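Local coordinates for protein inorganic pyrophosphatase (Helicobacter pylori, PDB 2BQX) that hydrolyses inorganic pyrophosphate to two phosphate ions, with magnesium as cofactor, and works as a homohexamer, at residues K85-G90 and P108-D113; V89-M94 and E102-L107. All coordinates share one frame; numbering follows the deposited sequence.

Contact 1: K85-G90 and P108-D113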
loop_
_atom_site.group_PDB
_atom_site.type_symbol
_atom_site.label_atom_id
_atom_site.label_comp_id
_atom_site.label_asym_id
_atom_site.label_seq_id
_atom_site.Cartn_x
_atom_site.Cartn_y
_atom_site.Cartn_z
ATOM N N LYS A 85 -20.534 -9.721 9.931
ATOM C CA LYS A 85 -21.977 -9.924 9.930
ATOM C C LYS A 85 -22.485 -9.087 8.765
ATOM O O LYS A 85 -22.219 -7.886 8.687
ATOM C CB LYS A 85 -22.595 -9.438 11.243
ATOM C CG LYS A 85 -22.202 -10.249 12.466
ATOM C CD LYS A 85 -22.966 -9.772 13.694
ATOM C CE LYS A 85 -22.710 -10.671 14.892
ATOM N NZ LYS A 85 -23.577 -10.284 16.049
ATOM N N ALA A 86 -23.215 -9.723 7.858
ATOM C CA ALA A 86 -23.712 -9.040 6.677
ATOM C C ALA A 86 -25.218 -9.170 6.472
ATOM O O ALA A 86 -25.909 -9.857 7.227
ATOM C CB ALA A 86 -22.983 -9.574 5.451
ATOM N N ARG A 87 -25.723 -8.493 5.448
ATOM C CA ARG A 87 -27.141 -8.559 5.116
ATOM C C ARG A 87 -27.249 -8.748 3.611
ATOM O O ARG A 87 -26.501 -8.143 2.846
ATOM C CB ARG A 87 -27.860 -7.283 5.552
ATOM C CG ARG A 87 -27.368 -6.013 4.885
ATOM C CD ARG A 87 -27.954 -4.794 5.591
ATOM N NE ARG A 87 -27.494 -3.542 5.011
ATOM C CZ ARG A 87 -27.928 -3.043 3.859
ATOM N NH1 ARG A 87 -27.435 -1.894 3.412
ATOM N NH2 ARG A 87 -28.864 -3.679 3.164
ATOM N N LEU A 88 -28.171 -9.603 3.189
ATOM C CA LEU A 88 -28.366 -9.882 1.768
ATOM C C LEU A 88 -29.086 -8.782 1.002
ATOM O O LEU A 88 -29.977 -8.120 1.534
ATOM C CB LEU A 88 -29.170 -11.174 1.596
ATOM C CG LEU A 88 -28.486 -12.526 1.411
ATOM C CD1 LEU A 88 -27.285 -12.663 2.306
ATOM C CD2 LEU A 88 -29.520 -13.620 1.686
ATOM N N VAL A 89 -28.688 -8.595 -0.253
ATOM C CA VAL A 89 -29.345 -7.631 -1.125
ATOM C C VAL A 89 -29.571 -8.250 -2.502
ATOM O O VAL A 89 -30.244 -7.664 -3.351
ATOM C CB VAL A 89 -28.548 -6.296 -1.276
ATOM C CG1 VAL A 89 -28.484 -5.584 0.071
ATOM C CG2 VAL A 89 -27.150 -6.557 -1.814
ATOM N N GLY A 90 -29.015 -9.440 -2.719
ATOM C CA GLY A 90 -29.187 -10.107 -4.001
ATOM C C GLY A 90 -28.350 -11.361 -4.181
ATOM O O GLY A 90 -27.739 -11.851 -3.234
ATOM N N PRO A 108 -22.011 -5.243 4.721
ATOM C CA PRO A 108 -21.856 -5.412 6.166
ATOM C C PRO A 108 -23.109 -4.823 6.797
ATOM O O PRO A 108 -23.746 -3.961 6.194
ATOM C CB PRO A 108 -20.628 -4.565 6.486
ATOM C CG PRO A 108 -19.841 -4.604 5.207
ATOM C CD PRO A 108 -20.919 -4.427 4.164
ATOM N N ILE A 109 -23.479 -5.276 7.987
ATOM C CA ILE A 109 -24.658 -4.708 8.622
ATOM C C ILE A 109 -24.333 -3.264 8.980
ATOM O O ILE A 109 -23.166 -2.920 9.191
ATOM C CB ILE A 109 -25.065 -5.482 9.890
ATOM C CG1 ILE A 109 -23.869 -5.616 10.833
ATOM C CG2 ILE A 109 -25.617 -6.860 9.509
ATOM C CD1 ILE A 109 -24.217 -6.268 12.157
ATOM N N ASP A 110 -25.360 -2.422 9.042
ATOM C CA ASP A 110 -25.177 -1.004 9.355
ATOM C C ASP A 110 -24.418 -0.739 10.654
ATOM O O ASP A 110 -23.725 0.271 10.778
ATOM C CB ASP A 110 -26.535 -0.288 9.397
ATOM C CG ASP A 110 -27.158 -0.130 8.024
ATOM O OD1 ASP A 110 -26.458 -0.350 7.015
ATOM O OD2 ASP A 110 -28.352 0.230 7.943
ATOM N N LYS A 111 -24.543 -1.641 11.622
ATOM C CA LYS A 111 -23.850 -1.470 12.892
ATOM C C LYS A 111 -22.332 -1.481 12.678
ATOM O O LYS A 111 -21.586 -0.802 13.388
ATOM C CB LYS A 111 -24.256 -2.580 13.868
ATOM C CG LYS A 111 -23.680 -2.427 15.266
ATOM C CD LYS A 111 -24.222 -3.494 16.202
ATOM C CE LYS A 111 -23.610 -3.382 17.592
ATOM N NZ LYS A 111 -23.908 -2.069 18.229
ATOM N N ILE A 112 -21.883 -2.249 11.688
ATOM C CA ILE A 112 -20.459 -2.352 11.368
ATOM C C ILE A 112 -19.993 -1.190 10.487
ATOM O O ILE A 112 -18.986 -0.543 10.779
ATOM C CB ILE A 112 -20.151 -3.691 10.651
ATOM C CG1 ILE A 112 -20.376 -4.854 11.617
ATOM C CG2 ILE A 112 -18.717 -3.691 10.124
ATOM C CD1 ILE A 112 -20.205 -6.224 10.990
ATOM N N ASP A 113 -20.726 -0.940 9.409
ATOM C CA ASP A 113 -20.422 0.146 8.483
ATOM C C ASP A 113 -21.709 0.522 7.746
ATOM O O ASP A 113 -22.227 -0.264 6.950
ATOM C CB ASP A 113 -19.352 -0.296 7.472
ATOM C CG ASP A 113 -18.927 0.827 6.539
ATOM O OD1 ASP A 113 -19.527 1.918 6.590
ATOM O OD2 ASP A 113 -17.987 0.623 5.747
HETATM O O HOH W 1 -25.135 -1.844 5.181
#
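At the open end of the hairpin formed by strands 83-96 and 99-108, the last antiparallel pairing joins K85 and A86 to P108 and I109, just where the second strand gives way to a turn. A86 and P108 form a non-hydrogen-bonded pair, their CA atoms 4.1 Å apart and their side chains diverging. Beyond it I109 N donates to K85 O at 3.0 Å, the donor tilted 25° from the carbonyl plane. I109 then wraps the same carbonyl: CG1, set between its own backbone N and carbonyl carbon (chi1 52°), touches K85 O. CG2 touches that oxygen too, and CD1 reaches K85 CB at 3.7 Å. I112, brought round by the turn in which I109 O accepts from the N atoms of I112 and D113, lays CD1 3.5 Å from K85 O. I112 also packs on V40 of a second subunit, and K111 O accepts from R42 NE of the same subunit.

R87 extends to D110, but the salt bridge from NE to OD1 is long, 3.9 Å, and the guanidinium and carboxylate planes are 74° apart. A water mediates instead: it accepts from R87 NH1 and donates to D110 OD1 and to P108 O, while R87 NH2 binds V119 O. The charges of R87 and D110 are therefore joined by one bridging water and a long direct contact, and the one direct hydrogen bond here is between backbones.

Contact 2: V89-M94 and E102-L107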
loop_
_atom_site.group_PDB
_atom_site.type_symbol
_atom_site.label_atom_id
_atom_site.label_comp_id
_atom_site.label_asym_id
_atom_site.label_seq_id
_atom_site.Cartn_x
_atom_site.Cartn_y
_atom_site.Cartn_z
ATOM N N VAL A 89 -28.688 -8.595 -0.253
ATOM C CA VAL A 89 -29.345 -7.631 -1.125
ATOM C C VAL A 89 -29.571 -8.250 -2.502
ATOM O O VAL A 89 -30.244 -7.664 -3.351
ATOM C CB VAL A 89 -28.548 -6.296 -1.276
ATOM C CG1 VAL A 89 -28.484 -5.584 0.071
ATOM C CG2 VAL A 89 -27.150 -6.557 -1.814
ATOM N N GLY A 90 -29.015 -9.440 -2.719
ATOM C CA GLY A 90 -29.187 -10.107 -4.001
ATOM C C GLY A 90 -28.350 -11.361 -4.181
ATOM O O GLY A 90 -27.739 -11.851 -3.234
ATOM N N VAL A 91 -28.337 -11.891 -5.402
ATOM C CA VAL A 91 -27.557 -13.082 -5.712
ATOM C C VAL A 91 -27.113 -13.062 -7.175
ATOM O O VAL A 91 -27.831 -12.571 -8.049
ATOM C CB VAL A 91 -28.369 -14.385 -5.425
ATOM C CG1 VAL A 91 -29.632 -14.419 -6.275
ATOM C CG2 VAL A 91 -27.507 -15.609 -5.705
ATOM N N LEU A 92 -25.909 -13.572 -7.428
ATOM C CA LEU A 92 -25.356 -13.639 -8.779
ATOM C C LEU A 92 -25.313 -15.096 -9.228
ATOM O O LEU A 92 -24.671 -15.936 -8.594
ATOM C CB LEU A 92 -23.939 -13.046 -8.815
ATOM C CG LEU A 92 -23.176 -13.122 -10.144
ATOM C CD1 LEU A 92 -23.983 -12.469 -11.257
ATOM C CD2 LEU A 92 -21.827 -12.433 -9.994
ATOM N N ASN A 93 -26.001 -15.388 -10.325
ATOM C CA ASN A 93 -26.063 -16.742 -10.867
ATOM C C ASN A 93 -25.082 -16.924 -12.022
ATOM O O ASN A 93 -24.993 -16.082 -12.912
ATOM C CB ASN A 93 -27.490 -17.027 -11.343
ATOM C CG ASN A 93 -28.503 -16.968 -10.214
ATOM O OD1 ASN A 93 -29.622 -16.483 -10.390
ATOM N ND2 ASN A 93 -28.120 -17.471 -9.050
ATOM N N MET A 94 -24.348 -18.031 -12.009
ATOM C CA MET A 94 -23.384 -18.304 -13.063
ATOM C C MET A 94 -23.197 -19.800 -13.269
ATOM O O MET A 94 -23.496 -20.612 -12.389
ATOM C CB MET A 94 -22.031 -17.676 -12.720
ATOM C CG MET A 94 -21.435 -18.173 -11.408
ATOM S SD MET A 94 -19.939 -17.260 -10.959
ATOM C CE MET A 94 -20.648 -15.719 -10.475
ATOM N N GLU A 102 -23.850 -20.136 -7.360
ATOM C CA GLU A 102 -24.542 -18.945 -6.917
ATOM C C GLU A 102 -23.625 -18.181 -5.981
ATOM O O GLU A 102 -22.910 -18.780 -5.177
ATOM C CB GLU A 102 -25.827 -19.329 -6.177
ATOM C CG GLU A 102 -25.577 -20.241 -4.979
ATOM C CD GLU A 102 -25.190 -21.655 -5.387
ATOM O OE1 GLU A 102 -24.436 -22.309 -4.633
ATOM O OE2 GLU A 102 -25.652 -22.117 -6.453
ATOM N N LYS A 103 -23.620 -16.860 -6.101
ATOM C CA LYS A 103 -22.800 -16.045 -5.215
ATOM C C LYS A 103 -23.749 -15.051 -4.566
ATOM O O LYS A 103 -24.304 -14.192 -5.244
ATOM C CB LYS A 103 -21.717 -15.275 -5.988
ATOM C CG LYS A 103 -20.798 -16.114 -6.867
ATOM C CD LYS A 103 -19.938 -17.070 -6.069
ATOM C CE LYS A 103 -19.035 -17.892 -6.989
ATOM N NZ LYS A 103 -18.365 -19.001 -6.258
ATOM N N LEU A 104 -23.958 -15.181 -3.264
ATOM C CA LEU A 104 -24.829 -14.257 -2.558
ATOM C C LEU A 104 -24.165 -12.880 -2.605
ATOM O O LEU A 104 -22.941 -12.781 -2.548
ATOM C CB LEU A 104 -25.009 -14.707 -1.101
ATOM C CG LEU A 104 -25.762 -16.024 -0.867
ATOM C CD1 LEU A 104 -25.710 -16.419 0.609
ATOM C CD2 LEU A 104 -27.198 -15.859 -1.321
ATOM N N ILE A 105 -24.967 -11.827 -2.730
ATOM C CA ILE A 105 -24.446 -10.459 -2.766
ATOM C C ILE A 105 -24.860 -9.815 -1.452
ATOM O O ILE A 105 -26.053 -9.716 -1.153
ATOM C CB ILE A 105 -25.049 -9.645 -3.935
ATOM C CG1 ILE A 105 -24.764 -10.342 -5.271
ATOM C CG2 ILE A 105 -24.492 -8.214 -3.925
ATOM C CD1 ILE A 105 -23.301 -10.578 -5.581
ATOM N N ALA A 106 -23.884 -9.372 -0.666
ATOM C CA ALA A 106 -24.190 -8.780 0.633
ATOM C C ALA A 106 -23.410 -7.522 0.977
ATOM O O ALA A 106 -22.483 -7.136 0.274
ATOM C CB ALA A 106 -23.964 -9.822 1.725
ATOM N N LEU A 107 -23.801 -6.907 2.089
ATOM C CA LEU A 107 -23.163 -5.704 2.608
ATOM C C LEU A 107 -23.006 -5.899 4.111
ATOM O O LEU A 107 -23.760 -6.654 4.728
ATOM C CB LEU A 107 -24.045 -4.479 2.344
ATOM C CG LEU A 107 -24.148 -3.975 0.900
ATOM C CD1 LEU A 107 -25.385 -3.116 0.741
ATOM C CD2 LEU A 107 -22.890 -3.193 0.542
#
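A beta hairpin of the pyrophosphatase beta barrel brings V89-M94 against E102-L107, and a classic beta bulge interrupts its ladder: V89 and G90 both face I105. V89 N donates to I105 O at 3.0 Å, nearly in line with the C=O bond, whereas G90 N makes only a weak bond to the same oxygen. I105 N returns a bond to G90 O at 2.8 Å, approaching from above the carbonyl plane, 48° out of it. Past the bulge L92 and K103 form a regular hydrogen-bonded pair, L92 N to K103 O and K103 N to L92 O.

I105 packs over the backbone of G90, its CB 3.5 Å from G90 O. Its CD1 reaches L92 CB, and its CG2 meets V89 CG2 at 3.8 Å, the two side chains crossing at about a right angle. V89 CG1 touches L107 CD1. V91, L104 and E102 occupy the other face, against helix 157-171; V91 CG2, anti to its backbone N, rests 3.5 Å from K103 O.

The L92 face leads to the predicted active site. K103 NZ makes a hydrogen bond with Y54 OH and salt bridges to D69 OD2 and D101 OD2, residues predicted to bind substrate (Y54) or magnesium (D69 and D101). Nearer the lysine's backbone, the bent M94 side chain (chi3 73°) crosses the lysine at about a right angle and sets its CE 3.6 Å from K103 CG.

In the fold
Contacts 1 and 2 follow one another along the same hairpin, their centres 13 Å apart. Strand 83-96 enters contact 1 at K85 and passes into contact 2 through V89 and G90, residues common to segments 85-90 and 89-94; strand 99-108 runs back through contact 2 and leaves into the turn of contact 1. A probable hydrogen bond from R87 N to L107 O, 2.8 Å, fills the step between them, so the pairing continues from the one to the other. Contact 2 is buried, its centre about 7 Å from the centre of the chain; contact 1 lies at the periphery. The hairpin and the turn that follows it thus run from the predicted active site to a subunit interface.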